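PDB 5UID: aminotransferase TlmJ from Streptoalloteichus hindustanus, which probably catalyses the pyridoxal 5'-phosphate-dependent transfer of amino groups, as a member of the DegT/DnrJ/EryC1 aminotransferase family linked to natural product biosynthesis. Local coordinates for residues Asp107-Leu111 with Tyr303-Met307. Numbering follows the deposited sequence.
With SO4 (sulfate ion), chain F.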
ATOM      1  N   ASP A 107     -28.323 -10.294  11.328  1.00 33.49           N
ATOM      2  CA  ASP A 107     -29.232  -9.915  12.403  1.00 28.49           C
ATOM      3  C   ASP A 107     -29.354  -8.397  12.422  1.00 30.55           C
ATOM      4  O   ASP A 107     -28.339  -7.710  12.593  1.00 36.58           O
ATOM      5  CB  ASP A 107     -28.693 -10.443  13.736  1.00 36.19           C
ATOM      6  CG  ASP A 107     -29.654 -10.241  14.897  1.00 41.18           C
ATOM      7  OD1 ASP A 107     -30.435  -9.265  14.898  1.00 44.25           O
ATOM      8  OD2 ASP A 107     -29.614 -11.067  15.830  1.00 46.71           O
ATOM      9  N   PRO A 108     -30.551  -7.830  12.247  1.00 30.67           N
ATOM     10  CA  PRO A 108     -30.657  -6.361  12.203  1.00 35.89           C
ATOM     11  C   PRO A 108     -30.300  -5.682  13.515  1.00 35.93           C
ATOM     12  O   PRO A 108     -29.897  -4.512  13.506  1.00 31.13           O
ATOM     13  CB  PRO A 108     -32.128  -6.129  11.827  1.00 39.63           C
ATOM     14  CG  PRO A 108     -32.835  -7.364  12.266  1.00 36.80           C
ATOM     15  CD  PRO A 108     -31.858  -8.489  12.070  1.00 28.91           C
ATOM     16  N   ALA A 109     -30.439  -6.377  14.646  1.00 31.89           N
ATOM     17  CA  ALA A 109     -30.096  -5.774  15.930  1.00 30.06           C
ATOM     18  C   ALA A 109     -28.591  -5.598  16.089  1.00 31.38           C
ATOM     19  O   ALA A 109     -28.145  -4.627  16.711  1.00 33.84           O
ATOM     20  CB  ALA A 109     -30.652  -6.619  17.078  1.00 31.89           C
ATOM     21  N   THR A 110     -27.797  -6.514  15.537  1.00 27.85           N
ATOM     22  CA  THR A 110     -26.353  -6.490  15.702  1.00 29.05           C
ATOM     23  C   THR A 110     -25.595  -6.225  14.410  1.00 27.78           C
ATOM     24  O   THR A 110     -24.390  -5.960  14.468  1.00 29.32           O
ATOM     25  CB  THR A 110     -25.863  -7.820  16.294  1.00 34.97           C
ATOM     26  OG1 THR A 110     -26.135  -8.880  15.370  1.00 33.19           O
ATOM     27  CG2 THR A 110     -26.562  -8.108  17.613  1.00 37.40           C
ATOM     28  N   LEU A 111     -26.260  -6.299  13.255  1.00 26.13           N
ATOM     29  CA  LEU A 111     -25.637  -6.162  11.939  1.00 30.69           C
ATOM     30  C   LEU A 111     -24.550  -7.211  11.699  1.00 30.89           C
ATOM     31  O   LEU A 111     -23.666  -7.018  10.857  1.00 29.11           O
ATOM     32  CB  LEU A 111     -25.079  -4.747  11.723  1.00 25.35           C
ATOM     33  CG  LEU A 111     -26.129  -3.637  11.574  1.00 29.46           C
ATOM     34  CD1 LEU A 111     -26.643  -3.148  12.923  1.00 29.43           C
ATOM     35  CD2 LEU A 111     -25.594  -2.472  10.745  1.00 28.43           C
ATOM     36  N   TYR A 303     -20.686   2.669  17.970  1.00 23.65           N
ATOM     37  CA  TYR A 303     -21.856   2.733  18.843  1.00 27.85           C
ATOM     38  C   TYR A 303     -23.050   3.026  17.943  1.00 32.03           C
ATOM     39  O   TYR A 303     -23.311   4.183  17.597  1.00 36.61           O
ATOM     40  CB  TYR A 303     -21.706   3.781  19.940  1.00 26.93           C
ATOM     41  CG  TYR A 303     -22.784   3.647  20.990  1.00 26.71           C
ATOM     42  CD1 TYR A 303     -22.611   2.812  22.087  1.00 29.49           C
ATOM     43  CD2 TYR A 303     -23.990   4.326  20.869  1.00 31.31           C
ATOM     44  CE1 TYR A 303     -23.598   2.674  23.043  1.00 27.34           C
ATOM     45  CE2 TYR A 303     -24.984   4.192  21.820  1.00 30.99           C
ATOM     46  CZ  TYR A 303     -24.781   3.363  22.904  1.00 29.42           C
ATOM     47  OH  TYR A 303     -25.764   3.228  23.856  1.00 31.72           O
ATOM     48  N   TRP A 304     -23.769   1.977  17.557  1.00 30.39           N
ATOM     49  CA  TRP A 304     -24.869   2.090  16.610  1.00 30.53           C
ATOM     50  C   TRP A 304     -26.197   2.112  17.356  1.00 35.97           C
ATOM     51  O   TRP A 304     -26.436   1.285  18.241  1.00 36.90           O
ATOM     52  CB  TRP A 304     -24.840   0.940  15.601  1.00 24.02           C
ATOM     53  CG  TRP A 304     -25.073  -0.427  16.192  1.00 27.16           C
ATOM     54  CD1 TRP A 304     -26.233  -1.146  16.159  1.00 29.69           C
ATOM     55  CD2 TRP A 304     -24.119  -1.237  16.893  1.00 31.52           C
ATOM     56  NE1 TRP A 304     -26.061  -2.352  16.793  1.00 33.76           N
ATOM     57  CE2 TRP A 304     -24.774  -2.433  17.254  1.00 34.49           C
ATOM     58  CE3 TRP A 304     -22.775  -1.069  17.249  1.00 29.68           C
ATOM     59  CZ2 TRP A 304     -24.132  -3.454  17.955  1.00 32.40           C
ATOM     60  CZ3 TRP A 304     -22.141  -2.083  17.947  1.00 27.11           C
ATOM     61  CH2 TRP A 304     -22.819  -3.260  18.292  1.00 30.23           C
ATOM     62  N   VAL A 305     -27.046   3.068  17.004  1.00 31.32           N
ATOM     63  CA  VAL A 305     -28.392   3.160  17.548  1.00 28.55           C
ATOM     64  C   VAL A 305     -29.377   2.920  16.415  1.00 31.65           C
ATOM     65  O   VAL A 305     -29.100   3.222  15.249  1.00 33.55           O
ATOM     66  CB  VAL A 305     -28.649   4.522  18.226  1.00 27.37           C
ATOM     67  CG1 VAL A 305     -27.822   4.646  19.497  1.00 26.48           C
ATOM     68  CG2 VAL A 305     -28.333   5.658  17.265  1.00 23.18           C
ATOM     69  N   ARG A 306     -30.535   2.367  16.767  1.00 25.64           N
ATOM     70  CA  ARG A 306     -31.562   2.019  15.797  1.00 26.13           C
ATOM     71  C   ARG A 306     -32.815   2.850  16.038  1.00 34.54           C
ATOM     72  O   ARG A 306     -33.208   3.086  17.184  1.00 38.05           O
ATOM     73  CB  ARG A 306     -31.900   0.529  15.872  1.00 29.47           C
ATOM     74  CG  ARG A 306     -30.809  -0.383  15.332  1.00 26.29           C
ATOM     75  CD  ARG A 306     -31.024  -1.809  15.806  1.00 30.59           C
ATOM     76  NE  ARG A 306     -30.639  -1.966  17.206  1.00 33.53           N
ATOM     77  CZ  ARG A 306     -31.205  -2.823  18.049  1.00 35.55           C
ATOM     78  NH1 ARG A 306     -32.200  -3.601  17.642  1.00 31.01           N
ATOM     79  NH2 ARG A 306     -30.782  -2.895  19.303  1.00 35.40           N
HETATM   80  N   MSE A 307     -33.437   3.286  14.949  1.00 31.06           N
HETATM   81  CA  MSE A 307     -34.653   4.084  15.022  1.00 30.05           C
HETATM   82  C   MSE A 307     -35.505   3.851  13.779  1.00 33.14           C
HETATM   83  O   MSE A 307     -35.100   3.119  12.876  1.00 37.98           O
HETATM   84  CB  MSE A 307     -34.308   5.566  15.180  1.00 32.25           C
HETATM   85  CG  MSE A 307     -33.557   6.162  14.002  1.00 38.33           C
HETATM   86 SE   MSE A 307     -32.573   7.785  14.471  0.64 38.19          SE
HETATM   87  CE  MSE A 307     -30.974   6.967  15.218  1.00 34.82           C
TER
HETATM   88  S   SO4 F 402     -32.933  -5.572  20.711  0.89 92.76           S
HETATM   89  O1  SO4 F 402     -33.827  -6.045  21.764  0.89 95.92           O
HETATM   90  O2  SO4 F 402     -32.644  -6.668  19.791  0.89 94.00           O
HETATM   91  O3  SO4 F 402     -33.576  -4.480  19.985  0.89 90.96           O
HETATM   92  O4  SO4 F 402     -31.687  -5.096  21.308  0.89 92.28           O
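Two side chains from a strand reach across to a turn here, one through a hydrogen bond and the other through van der Waals contact. The turn, Asp107-Leu111, follows strand 100-104, an outermost strand of the chain's mixed seven-stranded sheet; the other partner, Tyr303-Met307, carries strand 303-306, which pairs antiparallel with strand 355-358. The backbones stay well apart, with the CA atoms of Ala109 and Arg306 7.9 Å from each other, so side chains bridge the gap. Trp304 gives the polar link: its NE1 donates to Ala109 O at 3.1 Å, nearly straight at 168°, with the carbonyl close to the plane of the indole. Beside this bond Leu111 CD1 packs 3.8 Å from Trp304 CD1, and Tyr134 and Tyr137 meet the indole edge-to-face. Asp107 shapes the turn that presents the carbonyl: its OD1 accepts from Ala109 N at 2.9 Å, an Asx turn, while Leu111 N bonds to Asp107 O at 2.6 Å. In the fold type I architecture expected for this family, the contact ties the large domain, built on the seven-stranded sheet, to the small C-terminal domain that contains strand 303-306. Two residues along the strand from Trp304, Arg306 points to the same side and lays one face of its guanidinium on Ala109, CB to NH1 3.4 Å. At the guanidinium's edge sits a sulfate, probably from the crystallisation liquor, bound by Arg306 NH1 to O3 at 2.9 Å and by Arg306 NH2 to O4 at 3.1 Å; NH2 also bonds to the carbonyl of Cys288.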